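Local coordinates for putative Nitroreductase (Desulfovibrio desulfuricans subsp. desulfuricans str. G20, PDB 3E39) that binds flavin mononucleotide and, as a member of the nitroreductase family, probably works as an FMN-dependent oxidoreductase, at the interface of chains A and B. Numbering follows the deposited sequence. Chains: chain A/B, Putative Nitroreductase.

Contact 1: the interface of chains A and B. Residues chain A 165, 174-175, 178; chain B 28, 31-32, 35.
The backbone carbonyl oxygen of B:Asp28 lies against the ring of A:Phe174, 3.5 Å from CE1 and a little farther from CZ, a contact with ring carbons rather than a hydrogen bond. This is where the C-terminal tail of one nitroreductase-family subunit lies along helix 28-39 of the other, and the patch is held by packing, its polar atoms lying too far apart across the contact to bond. A:Phe174 buries 60 Å² here. Its CG stands anti to the carbonyl carbon, beside the backbone N (chi1 -49°), which carries the ring away from the tail and onto the helix. The side chain of B:Asp28 passes it in the opposite direction, with CG 3.6 Å from CD1 and the carboxylate turned 56° from the ring. Farther along, the aliphatic start of B:Arg32 crosses the ring at about a right angle, CB coming within 3.8 Å of CZ; it sits on the same side of the ring plane as B:Asp28. Because CG of B:Arg32 is anti to its backbone N (chi1 -171°) and the chain bends at its third torsion, CB and CG do the touching while the guanidinium is carried away from the ring face. B:Val31 meets the far end of the ring more loosely through CG1, 4.1 Å from CZ. The carboxylate of B:Asp28 also reaches tip to tip toward A:Pro175, its OD2 lying 3.5 Å from CD. One turn on from B:Arg32, B:Leu35 receives the forked tip of A:Leu165 at right angles: CD2 is 3.9 Å from CB and CD1 hardly farther. A:Glu178, the last residue, is poorly ordered. As modelled, its OE2 lies in the plane of the A:Phe174 ring, at the edge, and 5.5 Å from B:Arg32 NE, so at most a long-range attraction between opposite charges could be expected.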
# COMPACT_ATOMS: atom_id res chain seq x y z
N LEU A 165 -16.05 -9.95 -0.47
CA LEU A 165 -14.92 -10.62 -1.13
C LEU A 165 -15.35 -11.40 -2.35
O LEU A 165 -14.65 -11.42 -3.39
CB LEU A 165 -14.24 -11.57 -0.14
CG LEU A 165 -13.08 -12.39 -0.65
CD1 LEU A 165 -12.10 -11.45 -1.31
CD2 LEU A 165 -12.47 -13.19 0.52
N PHE A 174 -12.46 -21.39 -2.62
CA PHE A 174 -12.78 -22.27 -1.50
C PHE A 174 -13.85 -23.28 -1.92
O PHE A 174 -14.65 -23.01 -2.82
CB PHE A 174 -13.16 -21.45 -0.27
CG PHE A 174 -12.17 -20.34 0.04
CD1 PHE A 174 -10.81 -20.63 0.13
CD2 PHE A 174 -12.58 -19.04 0.23
CE1 PHE A 174 -9.88 -19.62 0.38
CE2 PHE A 174 -11.65 -18.03 0.49
CZ PHE A 174 -10.30 -18.34 0.58
N PRO A 175 -13.84 -24.47 -1.30
CA PRO A 175 -14.82 -25.52 -1.65
C PRO A 175 -16.27 -25.02 -1.54
O PRO A 175 -17.13 -25.40 -2.36
CB PRO A 175 -14.54 -26.65 -0.65
CG PRO A 175 -13.60 -26.09 0.39
CD PRO A 175 -12.89 -24.92 -0.25
N GLU A 178 -18.21 -18.36 -1.81
CA GLU A 178 -18.25 -17.18 -0.91
C GLU A 178 -19.60 -16.47 -0.83
O GLU A 178 -20.40 -16.37 -1.76
CB GLU A 178 -17.18 -16.16 -1.34
CG GLU A 178 -15.74 -16.51 -0.94
CD GLU A 178 -15.33 -15.99 0.44
OE1 GLU A 178 -16.16 -15.39 1.16
OE2 GLU A 178 -14.15 -16.17 0.80
OXT GLU A 178 -19.89 -15.94 0.25
N ASP B 28 -7.00 -22.60 3.88
CA ASP B 28 -7.95 -21.74 3.20
C ASP B 28 -8.27 -20.54 4.09
O ASP B 28 -8.43 -19.41 3.59
CB ASP B 28 -9.23 -22.50 2.84
CG ASP B 28 -9.08 -23.37 1.61
OD1 ASP B 28 -8.16 -23.17 0.81
OD2 ASP B 28 -9.93 -24.25 1.44
N VAL B 31 -5.73 -17.86 3.76
CA VAL B 31 -5.90 -17.19 2.46
C VAL B 31 -7.06 -16.20 2.53
O VAL B 31 -6.94 -15.05 2.06
CB VAL B 31 -6.00 -18.21 1.27
CG1 VAL B 31 -6.36 -17.50 -0.05
CG2 VAL B 31 -4.66 -18.97 1.11
N ARG B 32 -8.16 -16.60 3.18
CA ARG B 32 -9.30 -15.73 3.27
C ARG B 32 -8.94 -14.47 4.07
O ARG B 32 -9.30 -13.35 3.68
CB ARG B 32 -10.51 -16.45 3.89
CG ARG B 32 -11.82 -15.66 3.82
CD ARG B 32 -12.91 -16.30 4.65
NE ARG B 32 -12.57 -16.21 6.07
CZ ARG B 32 -12.74 -15.11 6.81
NH1 ARG B 32 -13.26 -14.00 6.28
NH2 ARG B 32 -12.40 -15.12 8.09
N LEU B 35 -6.86 -12.10 1.97
CA LEU B 35 -7.75 -11.47 0.99
C LEU B 35 -8.60 -10.37 1.63
O LEU B 35 -8.72 -9.29 1.08
CB LEU B 35 -8.64 -12.51 0.30
CG LEU B 35 -7.90 -13.37 -0.74
CD1 LEU B 35 -8.74 -14.61 -1.09
CD2 LEU B 35 -7.47 -12.61 -2.02

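Contact 2: the interface of chains A and B. Residues chain A 161-163, 168; chain B 39-40, 46, 48.
One face of the B:Trp40 indole is covered by A:Arg162, whose CG sits 3.4 Å from the centroid of the six-membered ring in a CH-pi contact. The guanidinium of the same arginine in turn has CE3 of the indole over one face, the two planes standing 33° apart, and the carbonyl oxygen of B:Ile39 at its edge, in plane. A bend at the second torsion (chi2 -65°) folds the arginine chain across the indole and brings its head to the C-terminal end of helix 28-39. There NE makes a weak bond to B:Ile39 O, and NH2 donates to B:Trp40 O at 3.1 Å, approaching from well above that carbonyl plane. The helix end, with its carbonyls facing the guanidinium, would be expected to favour a positive charge there. This is the dimer seam of a nitroreductase-fold flavoprotein, and A:Arg162 and B:Asn46 both also belong to FMN pockets, so the interface helps to shape the cofactor sites. The carbonyl oxygen of A:Ser161 is gripped from opposite faces of its plane: B:Asn46 ND2 donates from one at 3.1 Å, and A:Arg162 NH1 from the other at 3.0 Å, which also helps fix the rotation of the guanidinium. B:Gln48 reaches over with its chain extended beyond CG, and its amide oxygen OE1 takes the backbone N-H of A:Arg163 at 2.8 Å, nearly straight (170° at the hydrogen) and on a lone pair. Its amide carbon also packs beside CD of A:Arg162. Farther back along the helix, CD1 of A:Leu168 presses obliquely on CG2 of B:Ile39, a tight contact at 3.5 Å. Two waters also bridge the chains. One joins A:Arg163 NH1 to the backbone oxygen of B:Gln48; the other lies between A:Ser161 OG and B:Gln48 NE2, 2.8 Å from that amide nitrogen.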
# COMPACT_ATOMS: atom_id res chain seq x y z
N SER A 161 -17.58 1.33 3.73
CA SER A 161 -18.12 0.03 3.35
C SER A 161 -17.20 -0.60 2.33
O SER A 161 -16.39 0.08 1.70
CB SER A 161 -19.52 0.20 2.74
OG SER A 161 -19.52 0.83 1.46
N ARG A 162 -17.24 -1.91 2.24
CA ARG A 162 -16.53 -2.61 1.16
C ARG A 162 -17.46 -3.64 0.56
O ARG A 162 -18.36 -4.16 1.25
CB ARG A 162 -15.26 -3.30 1.66
CG ARG A 162 -14.14 -2.38 2.09
CD ARG A 162 -13.53 -1.52 0.97
NE ARG A 162 -12.36 -0.83 1.56
CZ ARG A 162 -12.43 0.27 2.31
NH1 ARG A 162 -13.59 0.88 2.50
NH2 ARG A 162 -11.32 0.78 2.83
N ARG A 163 -17.25 -3.91 -0.71
CA ARG A 163 -17.96 -4.99 -1.41
C ARG A 163 -17.54 -6.32 -0.79
O ARG A 163 -16.47 -6.42 -0.19
CB ARG A 163 -17.61 -4.98 -2.90
CG ARG A 163 -18.06 -3.74 -3.62
CD ARG A 163 -17.73 -3.80 -5.10
NE ARG A 163 -18.55 -4.76 -5.83
CZ ARG A 163 -18.35 -5.11 -7.10
NH1 ARG A 163 -17.34 -4.60 -7.80
NH2 ARG A 163 -19.15 -6.00 -7.68
N LEU A 168 -15.37 -9.58 -5.46
CA LEU A 168 -14.04 -9.06 -5.83
C LEU A 168 -13.08 -10.16 -6.33
O LEU A 168 -12.01 -9.87 -6.86
CB LEU A 168 -13.45 -8.30 -4.65
CG LEU A 168 -14.25 -7.07 -4.19
CD1 LEU A 168 -13.58 -6.49 -2.94
CD2 LEU A 168 -14.35 -6.03 -5.28
N ILE B 39 -8.98 -6.33 0.58
CA ILE B 39 -10.20 -5.61 0.16
C ILE B 39 -10.48 -4.39 1.03
O ILE B 39 -11.20 -3.47 0.58
CB ILE B 39 -11.43 -6.53 0.06
CG1 ILE B 39 -11.93 -6.95 1.43
CG2 ILE B 39 -11.13 -7.78 -0.82
CD1 ILE B 39 -13.19 -7.82 1.34
N TRP B 40 -9.95 -4.37 2.25
CA TRP B 40 -10.11 -3.24 3.15
C TRP B 40 -9.05 -2.13 2.99
O TRP B 40 -9.09 -1.12 3.68
CB TRP B 40 -10.27 -3.70 4.60
CG TRP B 40 -11.70 -4.14 4.85
CD1 TRP B 40 -12.18 -5.42 4.79
CD2 TRP B 40 -12.81 -3.30 5.17
NE1 TRP B 40 -13.53 -5.42 5.06
CE2 TRP B 40 -13.95 -4.14 5.29
CE3 TRP B 40 -12.97 -1.93 5.38
CZ2 TRP B 40 -15.21 -3.64 5.59
CZ3 TRP B 40 -14.22 -1.43 5.65
CH2 TRP B 40 -15.33 -2.28 5.75
N ASN B 46 -13.70 5.29 -2.93
CA ASN B 46 -14.25 4.02 -2.46
C ASN B 46 -14.71 3.20 -3.68
O ASN B 46 -15.68 2.40 -3.60
CB ASN B 46 -15.34 4.14 -1.38
CG ASN B 46 -15.52 2.84 -0.61
OD1 ASN B 46 -14.58 2.05 -0.48
ND2 ASN B 46 -16.73 2.61 -0.07
N GLN B 48 -12.98 0.86 -5.18
CA GLN B 48 -12.55 -0.52 -4.97
C GLN B 48 -12.26 -1.22 -6.30
O GLN B 48 -12.99 -2.14 -6.69
CB GLN B 48 -13.66 -1.25 -4.21
CG GLN B 48 -14.02 -0.61 -2.89
CD GLN B 48 -15.19 -1.27 -2.22
OE1 GLN B 48 -15.14 -2.47 -1.90
NE2 GLN B 48 -16.25 -0.48 -1.95
O HOH W 1 -15.67 -2.21 -7.70
O HOH W 2 -18.89 -0.70 -1.03

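The C-alpha centres of contact 1 and contact 2 lie about 15 Å apart, and both use helix 28-39 of chain B: contact 1 its start and middle, contact 2 its last residue and the loops that follow. From chain A, the short helix 165-168 gives its first residue to contact 1 and its last to contact 2. One C-terminal segment thus runs along the partner helix, polar and close to the flavin sites at one end, largely apolar at the tail. Two-fold symmetry repeats both with the chains exchanged, an arrangement consistent with the intertwined homodimer typical of the nitroreductase family.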